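Local atomic coordinates of aminopeptidase YwaD (Bacillus subtilis, PDB entry 6HC6), a protein that removes amino acids from the N-termini of peptides, as a secreted aminopeptidase that uses two zinc ions per subunit. Residues 280-286 against 427-432; 313-318 against 379-383; 326-332 against 409-415; 398-402 against 451-455. All blocks are in the same frame, centred on the assembly; numbering follows the deposited sequence.

Contact 1: 280-286 against 427-432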
loop_
_atom_site.group_PDB
_atom_site.type_symbol
_atom_site.label_atom_id
_atom_site.label_comp_id
_atom_site.label_asym_id
_atom_site.label_seq_id
_atom_site.Cartn_x
_atom_site.Cartn_y
_atom_site.Cartn_z
ATOM N N VAL A 280 28.235 7.325 6.279
ATOM C CA VAL A 280 27.958 8.486 7.122
ATOM C C VAL A 280 28.033 8.046 8.581
ATOM O O VAL A 280 27.223 7.218 9.013
ATOM C CB VAL A 280 26.585 9.105 6.820
ATOM C CG1 VAL A 280 26.279 10.198 7.837
ATOM C CG2 VAL A 280 26.544 9.659 5.413
ATOM N N PRO A 281 28.957 8.580 9.375
ATOM C CA PRO A 281 29.007 8.210 10.796
ATOM C C PRO A 281 27.776 8.700 11.548
ATOM O O PRO A 281 27.280 9.806 11.318
ATOM C CB PRO A 281 30.283 8.899 11.299
ATOM C CG PRO A 281 31.087 9.181 10.053
ATOM C CD PRO A 281 30.064 9.465 8.988
ATOM N N SER A 282 27.280 7.860 12.455
ATOM C CA SER A 282 26.100 8.213 13.230
ATOM C C SER A 282 26.063 7.398 14.514
ATOM O O SER A 282 26.492 6.241 14.541
ATOM C CB SER A 282 24.817 7.976 12.436
ATOM O OG SER A 282 23.674 8.131 13.263
ATOM N N ASP A 283 25.528 8.016 15.568
ATOM C CA ASP A 283 25.267 7.339 16.831
ATOM C C ASP A 283 23.856 6.771 16.907
ATOM O O ASP A 283 23.512 6.122 17.904
ATOM C CB ASP A 283 25.506 8.290 18.007
ATOM C CG ASP A 283 26.980 8.663 18.168
ATOM O OD1 ASP A 283 27.857 7.854 17.791
ATOM O OD2 ASP A 283 27.259 9.761 18.685
ATOM N N LYS A 284 23.036 7.008 15.891
ATOM C CA LYS A 284 21.731 6.376 15.804
ATOM C C LYS A 284 21.848 4.986 15.194
ATOM O O LYS A 284 22.744 4.705 14.391
ATOM C CB LYS A 284 20.767 7.210 14.959
ATOM C CG LYS A 284 20.816 8.690 15.240
ATOM C CD LYS A 284 20.113 9.031 16.545
ATOM C CE LYS A 284 20.006 10.541 16.723
ATOM N NZ LYS A 284 19.397 10.911 18.023
ATOM N N GLU A 285 20.921 4.116 15.574
ATOM C CA GLU A 285 20.710 2.858 14.875
ATOM C C GLU A 285 19.699 3.106 13.765
ATOM O O GLU A 285 18.565 3.512 14.037
ATOM C CB GLU A 285 20.209 1.775 15.829
ATOM C CG GLU A 285 19.925 0.451 15.127
ATOM C CD GLU A 285 19.475 -0.643 16.075
ATOM O OE1 GLU A 285 18.791 -1.593 15.626
ATOM O OE2 GLU A 285 19.806 -0.552 17.272
ATOM N N ILE A 286 20.104 2.904 12.517
ATOM C CA ILE A 286 19.229 3.188 11.385
ATOM C C ILE A 286 18.745 1.868 10.803
ATOM O O ILE A 286 19.548 1.022 10.395
ATOM C CB ILE A 286 19.926 4.040 10.319
ATOM C CG1 ILE A 286 20.565 5.265 10.969
ATOM C CG2 ILE A 286 18.907 4.466 9.281
ATOM C CD1 ILE A 286 21.432 6.067 10.015
ATOM N N TYR A 427 19.535 12.746 7.183
ATOM C CA TYR A 427 20.862 13.173 7.609
ATOM C C TYR A 427 20.769 14.134 8.780
ATOM O O TYR A 427 21.524 14.011 9.751
ATOM C CB TYR A 427 21.625 13.815 6.446
ATOM C CG TYR A 427 23.016 14.292 6.818
ATOM C CD1 TYR A 427 24.045 13.384 7.036
ATOM C CD2 TYR A 427 23.305 15.643 6.931
ATOM C CE1 TYR A 427 25.324 13.809 7.368
ATOM C CE2 TYR A 427 24.588 16.081 7.267
ATOM C CZ TYR A 427 25.591 15.156 7.481
ATOM O OH TYR A 427 26.865 15.575 7.808
ATOM N N GLU A 428 19.826 15.081 8.726
ATOM C CA GLU A 428 19.647 15.983 9.863
ATOM C C GLU A 428 19.365 15.201 11.134
ATOM O O GLU A 428 19.866 15.547 12.213
ATOM C CB GLU A 428 18.516 16.973 9.587
ATOM C CG GLU A 428 18.907 18.110 8.669
ATOM C CD GLU A 428 20.113 18.885 9.180
ATOM O OE1 GLU A 428 20.156 19.191 10.391
ATOM O OE2 GLU A 428 21.017 19.186 8.372
ATOM N N ALA A 429 18.588 14.127 11.022
ATOM C CA ALA A 429 18.215 13.347 12.190
ATOM C C ALA A 429 19.364 12.486 12.700
ATOM O O ALA A 429 19.472 12.276 13.910
ATOM C CB ALA A 429 17.003 12.475 11.867
ATOM N N VAL A 430 20.236 11.989 11.818
ATOM C CA VAL A 430 21.219 10.976 12.212
ATOM C C VAL A 430 22.645 11.500 12.313
ATOM O O VAL A 430 23.497 10.801 12.890
ATOM C CB VAL A 430 21.176 9.747 11.276
ATOM C CG1 VAL A 430 19.758 9.224 11.150
ATOM C CG2 VAL A 430 21.734 10.088 9.901
ATOM N N LYS A 431 22.937 12.699 11.815
ATOM C CA LYS A 431 24.314 13.178 11.833
ATOM C C LYS A 431 24.824 13.319 13.264
ATOM O O LYS A 431 24.062 13.531 14.210
ATOM C CB LYS A 431 24.432 14.524 11.119
ATOM C CG LYS A 431 23.710 15.660 11.838
ATOM C CD LYS A 431 23.620 16.900 10.971
ATOM C CE LYS A 431 22.867 18.014 11.685
ATOM N NZ LYS A 431 23.281 19.364 11.210
ATOM N N LYS A 432 26.134 13.198 13.413
ATOM C CA LYS A 432 26.749 13.449 14.700
ATOM C C LYS A 432 26.974 14.944 14.891
ATOM O O LYS A 432 26.939 15.732 13.941
ATOM C CB LYS A 432 28.081 12.713 14.805
ATOM C CG LYS A 432 27.990 11.221 14.576
ATOM C CD LYS A 432 28.643 10.494 15.730
ATOM C CE LYS A 432 29.826 9.667 15.283
ATOM N NZ LYS A 432 30.552 9.099 16.459
HETATM O O HOH W 1 27.885 12.462 11.105
HETATM O O HOH W 2 24.471 10.525 15.433
HETATM O O HOH W 3 17.883 13.159 16.210
#

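Contact 2: 313-318 against 379-383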
loop_
_atom_site.group_PDB
_atom_site.type_symbol
_atom_site.label_atom_id
_atom_site.label_comp_id
_atom_site.label_asym_id
_atom_site.label_seq_id
_atom_site.Cartn_x
_atom_site.Cartn_y
_atom_site.Cartn_z
ATOM N N LEU A 313 10.865 0.217 21.638
ATOM C CA LEU A 313 9.891 1.295 21.511
ATOM C C LEU A 313 10.366 2.547 22.234
ATOM O O LEU A 313 10.246 3.659 21.708
ATOM C CB LEU A 313 8.527 0.849 22.049
ATOM C CG LEU A 313 7.812 -0.225 21.225
ATOM C CD1 LEU A 313 6.533 -0.669 21.923
ATOM C CD2 LEU A 313 7.509 0.301 19.825
ATOM N N LYS A 314 10.903 2.389 23.446
ATOM C CA LYS A 314 11.421 3.548 24.167
ATOM C C LYS A 314 12.566 4.210 23.410
ATOM O O LYS A 314 12.702 5.438 23.437
ATOM C CB LYS A 314 11.867 3.145 25.569
ATOM C CG LYS A 314 10.747 2.576 26.419
ATOM C CD LYS A 314 9.479 3.410 26.293
ATOM C CE LYS A 314 8.255 2.627 26.749
ATOM N NZ LYS A 314 7.899 1.536 25.797
ATOM N N ARG A 315 13.398 3.417 22.723
ATOM C CA ARG A 315 14.509 3.972 21.954
ATOM C C ARG A 315 14.079 4.515 20.600
ATOM O O ARG A 315 14.890 5.166 19.935
ATOM C CB ARG A 315 15.609 2.926 21.697
ATOM C CG ARG A 315 16.151 2.184 22.875
ATOM C CD ARG A 315 17.465 1.507 22.482
ATOM N NE ARG A 315 17.325 0.193 21.847
ATOM C CZ ARG A 315 17.884 -0.155 20.687
ATOM N NH1 ARG A 315 18.601 0.716 19.997
ATOM N NH2 ARG A 315 17.717 -1.380 20.203
ATOM N N SER A 316 12.846 4.250 20.166
ATOM C CA SER A 316 12.442 4.578 18.804
ATOM C C SER A 316 12.203 6.071 18.665
ATOM O O SER A 316 11.405 6.651 19.406
ATOM C CB SER A 316 11.180 3.815 18.431
ATOM O OG SER A 316 11.434 2.425 18.341
ATOM N N GLU A 317 12.878 6.692 17.699
ATOM C CA GLU A 317 12.866 8.142 17.583
ATOM C C GLU A 317 11.975 8.642 16.459
ATOM O O GLU A 317 11.108 9.492 16.689
ATOM C CB GLU A 317 14.291 8.667 17.378
ATOM C CG GLU A 317 14.380 10.177 17.273
ATOM C CD GLU A 317 15.809 10.646 17.122
ATOM O OE1 GLU A 317 16.643 10.248 17.951
ATOM O OE2 GLU A 317 16.101 11.384 16.158
ATOM N N VAL A 318 12.165 8.137 15.245
ATOM C CA VAL A 318 11.513 8.734 14.090
ATOM C C VAL A 318 11.435 7.682 12.989
ATOM O O VAL A 318 12.320 6.829 12.866
ATOM C CB VAL A 318 12.283 10.010 13.657
ATOM C CG1 VAL A 318 13.744 9.697 13.374
ATOM C CG2 VAL A 318 11.691 10.603 12.468
ATOM N N ALA A 379 2.051 3.492 17.775
ATOM C CA ALA A 379 2.929 3.098 18.870
ATOM C C ALA A 379 3.596 4.285 19.550
ATOM O O ALA A 379 4.393 4.085 20.476
ATOM C CB ALA A 379 4.000 2.128 18.365
ATOM N N GLY A 380 3.289 5.505 19.119
ATOM C CA GLY A 380 3.808 6.706 19.737
ATOM C C GLY A 380 5.103 7.221 19.157
ATOM O O GLY A 380 5.733 8.095 19.765
ATOM N N ILE A 381 5.527 6.705 18.012
ATOM C CA ILE A 381 6.792 7.073 17.395
ATOM C C ILE A 381 6.505 8.124 16.334
ATOM O O ILE A 381 5.624 7.932 15.491
ATOM C CB ILE A 381 7.478 5.840 16.782
ATOM C CG1 ILE A 381 7.751 4.784 17.864
ATOM C CG2 ILE A 381 8.747 6.232 16.052
ATOM C CD1 ILE A 381 7.856 3.376 17.278
ATOM N N ASP A 382 7.225 9.242 16.384
ATOM C CA ASP A 382 7.101 10.264 15.344
ATOM C C ASP A 382 7.278 9.641 13.966
ATOM O O ASP A 382 8.299 9.010 13.692
ATOM C CB ASP A 382 8.167 11.340 15.546
ATOM C CG ASP A 382 7.966 12.147 16.807
ATOM O OD1 ASP A 382 7.866 11.544 17.893
ATOM O OD2 ASP A 382 7.973 13.391 16.706
ATOM N N SER A 383 6.307 9.838 13.075
ATOM C CA SER A 383 6.407 9.226 11.757
ATOM C C SER A 383 5.687 10.094 10.743
ATOM O O SER A 383 4.803 10.877 11.088
ATOM C CB SER A 383 5.787 7.828 11.718
ATOM O OG SER A 383 4.377 7.909 11.835
HETATM O O HOH W 4 9.100 9.121 18.760
#

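Contact 3: 326-332 against 409-415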
loop_
_atom_site.group_PDB
_atom_site.type_symbol
_atom_site.label_atom_id
_atom_site.label_comp_id
_atom_site.label_asym_id
_atom_site.label_seq_id
_atom_site.Cartn_x
_atom_site.Cartn_y
_atom_site.Cartn_z
ATOM N N GLY A 326 7.862 9.057 -7.031
ATOM C CA GLY A 326 8.488 9.226 -8.330
ATOM C C GLY A 326 7.602 9.458 -9.540
ATOM O O GLY A 326 8.062 9.262 -10.670
ATOM N N THR A 327 6.354 9.884 -9.361
ATOM C CA THR A 327 5.479 9.952 -10.525
ATOM C C THR A 327 5.967 11.020 -11.493
ATOM O O THR A 327 6.518 12.048 -11.086
ATOM C CB THR A 327 4.031 10.238 -10.132
ATOM O OG1 THR A 327 3.210 10.137 -11.301
ATOM C CG2 THR A 327 3.885 11.648 -9.578
ATOM N N SER A 328 5.806 10.739 -12.788
ATOM C CA SER A 328 6.042 11.736 -13.826
ATOM C C SER A 328 4.840 12.637 -14.041
ATOM O O SER A 328 4.954 13.614 -14.793
ATOM C CB SER A 328 6.368 11.074 -15.167
ATOM O OG SER A 328 5.281 10.269 -15.594
ATOM N N TRP A 329 3.701 12.327 -13.413
ATOM C CA TRP A 329 2.476 13.095 -13.618
ATOM C C TRP A 329 2.755 14.572 -13.419
ATOM O O TRP A 329 3.170 14.991 -12.338
ATOM C CB TRP A 329 1.388 12.627 -12.646
ATOM C CG TRP A 329 0.012 13.211 -12.929
ATOM C CD1 TRP A 329 -0.616 13.296 -14.140
ATOM C CD2 TRP A 329 -0.892 13.780 -11.971
ATOM N NE1 TRP A 329 -1.855 13.879 -13.994
ATOM C CE2 TRP A 329 -2.046 14.183 -12.671
ATOM C CE3 TRP A 329 -0.841 13.969 -10.586
ATOM C CZ2 TRP A 329 -3.135 14.783 -12.035
ATOM C CZ3 TRP A 329 -1.925 14.576 -9.954
ATOM C CH2 TRP A 329 -3.058 14.963 -10.680
ATOM N N GLU A 330 2.535 15.359 -14.472
ATOM C CA GLU A 330 3.030 16.729 -14.458
ATOM C C GLU A 330 2.449 17.537 -13.304
ATOM O O GLU A 330 3.153 18.368 -12.717
ATOM C CB GLU A 330 2.742 17.400 -15.798
ATOM C CG GLU A 330 3.769 17.065 -16.867
ATOM C CD GLU A 330 4.017 18.220 -17.819
ATOM O OE1 GLU A 330 3.054 18.957 -18.126
ATOM O OE2 GLU A 330 5.176 18.395 -18.256
ATOM N N LYS A 331 1.195 17.282 -12.926
ATOM C CA LYS A 331 0.567 18.097 -11.890
ATOM C C LYS A 331 1.097 17.836 -10.482
ATOM O O LYS A 331 0.862 18.663 -9.594
ATOM C CB LYS A 331 -0.935 17.877 -11.920
ATOM C CG LYS A 331 -1.533 18.449 -13.200
ATOM C CD LYS A 331 -2.996 18.127 -13.358
ATOM C CE LYS A 331 -3.813 18.771 -12.265
ATOM N NZ LYS A 331 -4.918 19.607 -12.841
ATOM N N ALA A 332 1.794 16.721 -10.249
ATOM C CA ALA A 332 2.146 16.311 -8.884
ATOM C C ALA A 332 3.477 16.939 -8.472
ATOM O O ALA A 332 4.481 16.268 -8.234
ATOM C CB ALA A 332 2.193 14.791 -8.773
ATOM N N HIS A 409 5.810 5.962 -16.450
ATOM C CA HIS A 409 5.262 7.120 -15.754
ATOM C C HIS A 409 6.067 7.458 -14.509
ATOM O O HIS A 409 5.524 7.957 -13.526
ATOM C CB HIS A 409 3.790 6.884 -15.411
ATOM C CG HIS A 409 2.905 6.842 -16.620
ATOM N ND1 HIS A 409 2.035 5.802 -16.877
ATOM C CD2 HIS A 409 2.774 7.707 -17.654
ATOM C CE1 HIS A 409 1.405 6.028 -18.017
ATOM N NE2 HIS A 409 1.829 7.180 -18.507
ATOM N N ILE A 410 7.363 7.177 -14.541
ATOM C CA ILE A 410 8.282 7.503 -13.457
ATOM C C ILE A 410 9.193 8.607 -13.965
ATOM O O ILE A 410 9.673 8.545 -15.098
ATOM C CB ILE A 410 9.093 6.268 -13.021
ATOM C CG1 ILE A 410 8.216 5.300 -12.233
ATOM C CG2 ILE A 410 10.313 6.679 -12.174
ATOM C CD1 ILE A 410 7.779 5.816 -10.882
ATOM N N SER A 411 9.416 9.626 -13.131
ATOM C CA SER A 411 10.309 10.730 -13.456
ATOM C C SER A 411 11.580 10.618 -12.616
ATOM O O SER A 411 11.510 10.599 -11.381
ATOM C CB SER A 411 9.631 12.073 -13.194
ATOM O OG SER A 411 10.594 13.089 -13.009
ATOM N N LYS A 412 12.738 10.564 -13.280
ATOM C CA LYS A 412 13.999 10.612 -12.542
ATOM C C LYS A 412 14.162 11.934 -11.807
ATOM O O LYS A 412 14.780 11.978 -10.735
ATOM C CB LYS A 412 15.183 10.396 -13.488
ATOM C CG LYS A 412 15.584 8.939 -13.671
ATOM C CD LYS A 412 16.415 8.751 -14.931
ATOM C CE LYS A 412 17.864 9.159 -14.722
ATOM N NZ LYS A 412 18.664 8.990 -15.969
ATOM N N GLU A 413 13.647 13.027 -12.375
ATOM C CA GLU A 413 13.764 14.315 -11.700
ATOM C C GLU A 413 12.975 14.321 -10.400
ATOM O O GLU A 413 13.409 14.917 -9.408
ATOM C CB GLU A 413 13.286 15.445 -12.610
ATOM C CG GLU A 413 14.187 15.732 -13.789
ATOM C CD GLU A 413 13.450 16.467 -14.893
ATOM O OE1 GLU A 413 13.117 15.830 -15.919
ATOM O OE2 GLU A 413 13.193 17.677 -14.727
ATOM N N ARG A 414 11.804 13.673 -10.397
ATOM C CA ARG A 414 11.008 13.573 -9.179
ATOM C C ARG A 414 11.656 12.643 -8.167
ATOM O O ARG A 414 11.683 12.953 -6.976
ATOM C CB ARG A 414 9.592 13.096 -9.511
ATOM C CG ARG A 414 8.783 14.142 -10.291
ATOM C CD ARG A 414 7.920 14.965 -9.348
ATOM N NE ARG A 414 7.268 16.100 -10.008
ATOM C CZ ARG A 414 6.160 16.013 -10.735
ATOM N NH1 ARG A 414 5.578 14.840 -10.928
ATOM N NH2 ARG A 414 5.629 17.109 -11.267
ATOM N N LEU A 415 12.178 11.496 -8.617
ATOM C CA LEU A 415 12.957 10.640 -7.728
ATOM C C LEU A 415 14.125 11.398 -7.120
ATOM O O LEU A 415 14.405 11.273 -5.921
ATOM C CB LEU A 415 13.486 9.426 -8.490
ATOM C CG LEU A 415 12.453 8.379 -8.908
ATOM C CD1 LEU A 415 13.089 7.369 -9.852
ATOM C CD2 LEU A 415 11.856 7.701 -7.673
HETATM O O HOH W 5 3.043 7.530 -11.609
#

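Contact 4: 398-402 against 451-455. With ZN (zinc ion), chain E.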
loop_
_atom_site.group_PDB
_atom_site.type_symbol
_atom_site.label_atom_id
_atom_site.label_comp_id
_atom_site.label_asym_id
_atom_site.label_seq_id
_atom_site.Cartn_x
_atom_site.Cartn_y
_atom_site.Cartn_z
ATOM N N PRO A 398 -3.435 9.762 -11.996
ATOM C CA PRO A 398 -4.552 8.893 -12.390
ATOM C C PRO A 398 -4.151 7.438 -12.565
ATOM O O PRO A 398 -5.032 6.575 -12.640
ATOM C CB PRO A 398 -5.021 9.504 -13.717
ATOM C CG PRO A 398 -3.836 10.253 -14.235
ATOM C CD PRO A 398 -3.151 10.793 -13.014
ATOM N N TRP A 399 -2.857 7.142 -12.610
ATOM C CA TRP A 399 -2.389 5.791 -12.893
ATOM C C TRP A 399 -2.325 4.913 -11.653
ATOM O O TRP A 399 -2.139 3.697 -11.780
ATOM C CB TRP A 399 -1.017 5.876 -13.567
ATOM C CG TRP A 399 -1.040 6.870 -14.695
ATOM C CD1 TRP A 399 -1.920 6.899 -15.743
ATOM C CD2 TRP A 399 -0.166 7.988 -14.878
ATOM N NE1 TRP A 399 -1.639 7.959 -16.570
ATOM C CE2 TRP A 399 -0.568 8.644 -16.060
ATOM C CE3 TRP A 399 0.919 8.495 -14.164
ATOM C CZ2 TRP A 399 0.082 9.778 -16.538
ATOM C CZ3 TRP A 399 1.559 9.615 -14.639
ATOM C CH2 TRP A 399 1.142 10.246 -15.814
ATOM N N TYR A 400 -2.487 5.506 -10.472
ATOM C CA TYR A 400 -2.416 4.804 -9.199
ATOM C C TYR A 400 -3.349 3.595 -9.184
ATOM O O TYR A 400 -4.521 3.692 -9.570
ATOM C CB TYR A 400 -2.779 5.821 -8.105
ATOM C CG TYR A 400 -3.208 5.313 -6.754
ATOM C CD1 TYR A 400 -2.273 4.992 -5.779
ATOM C CD2 TYR A 400 -4.559 5.222 -6.428
ATOM C CE1 TYR A 400 -2.672 4.568 -4.529
ATOM C CE2 TYR A 400 -4.966 4.789 -5.182
ATOM C CZ TYR A 400 -4.016 4.463 -4.236
ATOM O OH TYR A 400 -4.396 4.030 -2.986
ATOM N N HIS A 401 -2.794 2.444 -8.789
ATOM C CA HIS A 401 -3.544 1.191 -8.655
ATOM C C HIS A 401 -4.124 0.703 -9.982
ATOM O O HIS A 401 -5.153 0.014 -10.006
ATOM C CB HIS A 401 -4.643 1.326 -7.593
ATOM C CG HIS A 401 -4.125 1.262 -6.187
ATOM N ND1 HIS A 401 -4.956 1.120 -5.092
ATOM C CD2 HIS A 401 -2.863 1.312 -5.699
ATOM C CE1 HIS A 401 -4.223 1.084 -3.991
ATOM N NE2 HIS A 401 -2.953 1.211 -4.332
ATOM N N THR A 402 -3.471 1.018 -11.096
ATOM C CA THR A 402 -3.872 0.560 -12.421
ATOM C C THR A 402 -2.675 -0.070 -13.116
ATOM O O THR A 402 -1.531 0.089 -12.675
ATOM C CB THR A 402 -4.412 1.704 -13.297
ATOM O OG1 THR A 402 -3.314 2.454 -13.821
ATOM C CG2 THR A 402 -5.362 2.634 -12.527
ATOM N N PHE A 451 -6.547 1.596 5.514
ATOM C CA PHE A 451 -6.717 0.924 4.238
ATOM C C PHE A 451 -6.796 1.930 3.092
ATOM O O PHE A 451 -7.034 3.123 3.293
ATOM C CB PHE A 451 -7.972 0.051 4.273
ATOM C CG PHE A 451 -7.962 -0.965 5.373
ATOM C CD1 PHE A 451 -8.489 -0.668 6.617
ATOM C CD2 PHE A 451 -7.390 -2.215 5.169
ATOM C CE1 PHE A 451 -8.467 -1.600 7.636
ATOM C CE2 PHE A 451 -7.357 -3.148 6.193
ATOM C CZ PHE A 451 -7.895 -2.838 7.423
ATOM N N GLU A 452 -6.572 1.422 1.880
ATOM C CA GLU A 452 -6.755 2.162 0.641
ATOM C C GLU A 452 -7.961 1.595 -0.094
ATOM O O GLU A 452 -8.230 0.392 -0.019
ATOM C CB GLU A 452 -5.507 2.073 -0.246
ATOM C CG GLU A 452 -4.248 2.568 0.474
ATOM C CD GLU A 452 -2.952 2.311 -0.283
ATOM O OE1 GLU A 452 -2.957 2.254 -1.539
ATOM O OE2 GLU A 452 -1.904 2.204 0.391
ATOM N N ASP A 453 -8.698 2.466 -0.782
ATOM C CA ASP A 453 -9.812 2.056 -1.640
ATOM C C ASP A 453 -10.854 1.234 -0.873
ATOM O O ASP A 453 -11.144 0.087 -1.220
ATOM C CB ASP A 453 -9.305 1.254 -2.849
ATOM C CG ASP A 453 -8.457 2.077 -3.805
ATOM O OD1 ASP A 453 -8.503 3.326 -3.732
ATOM O OD2 ASP A 453 -7.758 1.460 -4.647
ATOM N N ILE A 454 -11.431 1.830 0.177
ATOM C CA ILE A 454 -12.472 1.128 0.930
ATOM C C ILE A 454 -13.875 1.582 0.558
ATOM O O ILE A 454 -14.848 1.078 1.130
ATOM C CB ILE A 454 -12.276 1.253 2.457
ATOM C CG1 ILE A 454 -12.308 2.710 2.914
ATOM C CG2 ILE A 454 -11.002 0.573 2.879
ATOM C CD1 ILE A 454 -12.260 2.859 4.425
ATOM N N LYS A 455 -14.011 2.521 -0.369
ATOM C CA LYS A 455 -15.320 2.901 -0.883
ATOM C C LYS A 455 -15.170 3.452 -2.298
ATOM O O LYS A 455 -16.165 3.638 -3.010
ATOM C CB LYS A 455 -16.000 3.930 0.026
ATOM C CG LYS A 455 -15.284 5.262 0.087
ATOM C CD LYS A 455 -15.996 6.234 1.011
ATOM C CE LYS A 455 -17.352 6.634 0.465
ATOM N NZ LYS A 455 -18.142 7.468 1.429
ATOM O OXT LYS A 455 -14.048 3.716 -2.752
HETATM ZN ZN ZN E . -1.391 1.314 -2.895
HETATM O O HOH W 6 -0.001 1.713 -1.099
#

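Contact 1: 280-286 against 427-432
Ser-282 meets Val-430 where the loop entering strand 285-291 passes the C-terminal end of helix 412-430, and an ST turn prepares the serine for the meeting. Ser-282 OG, anti to the backbone N (chi1 171°), accepts from Lys-284 N at 2.9 Å and donates to Val-430 O at 2.7 Å, holding a carbonyl of the last helical turn. Next to this polar link the apolar groups meet in different ways. Ile-286 and Val-430 cross at about a right angle, the tip CD1 of the isoleucine 3.7 Å from Val-430 CG1. Val-280 instead presents CG1 to the edge of the Tyr-427 ring, in its plane and 3.8 Å from CE1. Lys-284 CG lies against Val-430 CA, and the bend at chi2 (-76°) then turns the chain so that CE comes 3.3 Å from Ala-429 O, while its ammonium goes on to a salt bridge with Glu-317. At the outer margin Lys-432, bent twice, lies crosswise to Asp-283, and its NZ makes a weak salt bridge of 3.3 Å to OD1. A water joins the two backbones, donating to Pro-281 O at 2.7 Å and accepting from Lys-432 N at 3.0 Å.

Contact 2: 313-318 against 379-383
Val-318 and Asp-382 lie alongside one another near the beginnings of two parallel strands, their CA atoms 4.8 Å apart, yet no direct hydrogen bond joins the two segments. What links the backbones is a CA-H...O contact of 3.3 Å from Val-318 CA to Asp-382 O, together with a water that bonds to Glu-317 O at 2.9 Å and Asp-382 N at 3.0 Å. Ile-381 fills the angle where the chains diverge. The two branches of Ile-381 divide the work: CG1, anti to the carbonyl carbon (chi1 -60°), carries CD1 to 3.5 Å from Ser-316 CB, whereas CG2 lies 4.0 Å from Val-318 N, a buried amide with no polar partner in the model. Leu-313 crosses the isoleucine at about a right angle, with CD2 4.0 Å from Ile-381 CD1, and the same methyl reaches Ala-379 CB. Trimming Ile-381 to an alanine removes the CG2 methyl beside the Val-318 amide and would probably open a gap next to Ser-316 CB and Leu-313 CD2. Helix 373-378 ends in a Schellman motif at Gly-380 just before strand 382-389, and its Phe-376 also packs on Ile-381; on the other flank, strand 316-322 follows helix 310-315 and pairs with strand 244-250.

Contact 3: 326-332 against 409-415
Arg-414, in the first turn of helix 412-430, reaches across to residues 326-332, the loop between strands 316-322 and 334-339 of the M28 peptidase domain, and is enclosed there by backbone carbonyls. The close-fitting part begins with two backbone bonds flanking the bridged pair Thr-327 and Ile-410, Ser-411 N to Gly-326 O at 2.8 Å and Ser-328 N to His-409 O at 2.9 Å, tying the loop to the N-terminus of the helix. Gly-326 lets the chains come this near: Leu-415 CD2 packs 3.8 Å from its CA, where a side chain would collide. Ser-411 is the N-cap, its OG accepting from Arg-414 N. The arginine bends at chi2 (-96°) and runs beside Thr-327. Arg-414 NH1 gives an almost straight bond of 2.8 Å to Trp-329 O, in the guanidinium plane, and a more bent one of 3.0 Å to Thr-327 O; NH2 takes Glu-330 O at 3.1 Å. Ala-332 O instead sits over the centre of one face, 3.0 Å from Arg-414 CZ, without bonding to it. Toward solvent the contact thins out: the CB of exposed Glu-330 points away from 409-415, and its carbonyl makes the link. The type I turn 329-332, closed by Ala-332 N to Trp-329 O, is thus also tied to the helix; alongside a cation-pi contact with Trp-388, these carbonyl dipoles, no carboxylate among them, are likely to stabilise the guanidinium charge.

Contact 4: 398-402 against 451-455
His-401 and Glu-452 bind the same zinc ion, the histidine through NE2 at 2.1 Å and the glutamate through OE1 at 2.3 Å. A water lies 2.3 Å from the metal and donates to Glu-452 OE2, so the carboxylate meets the ion with one oxygen and the metal-bound water with the other. Asp-262 and Glu-295 also belong to this metal site. Around these ligands stands a second layer. Tyr-400 OH donates to Glu-452 OE1 at 2.7 Å, arriving from above the carboxylate plane (37° out of it), and OE1 is thereby gripped by both hydroxyl and metal. Here lies the two-zinc centre of the M28 peptidases: Asp-262 is a ligand of both zinc ions, and the ion held by His-401 is probably the catalytic one, as in relatives; Glu-452, seen as a ligand here, comes in from the C-terminal tail. The other edge of the imidazole is fixed by that tail too: His-401 ND1 donates to Asp-453 OD2 at 2.9 Å, in the ring plane, although ring and carboxylate planes stand 89° apart. Tyr-400 CZ lies over the centre of the His-401 ring, 3.3 Å above it. A phenylalanine in place of Tyr-400 lacks the hydroxyl, and Glu-452 OE1 would probably lose this hydrogen-bond donor, with the carboxylate freer to turn at the metal. Farther out, a type II turn from Trp-399 to Thr-402 presents tyrosine and histidine together, braced by Thr-402 OG1 donating to Trp-399 O at 2.7 Å. At the tail's end, the terminal carboxylate of Lys-455 forms a salt bridge with Arg-153 in the PA domain.

The four contacts fall into two pairs. Contacts 1 and 2, with centres about 16 Å apart, join at one end of the central sheet through salt bridges: Lys-284 NZ to Glu-317 OE1 at 2.8 Å, and Glu-285 to Arg-315. Contacts 3 and 4, about 18 Å between centres, meet through aromatic rings, Trp-399 stacking on His-409 and standing edge-to-face with Trp-329. Helix 412-430 spans the pairs, beginning in contact 3 and ending in contact 1, whose centres are about 29 Å apart. Contact 4 alone holds zinc ligands; Gly-326 of contact 3 lies about 12 Å from a zinc ion, residue to ion, and contacts 1 and 4 are about 23 Å apart at their nearest atoms.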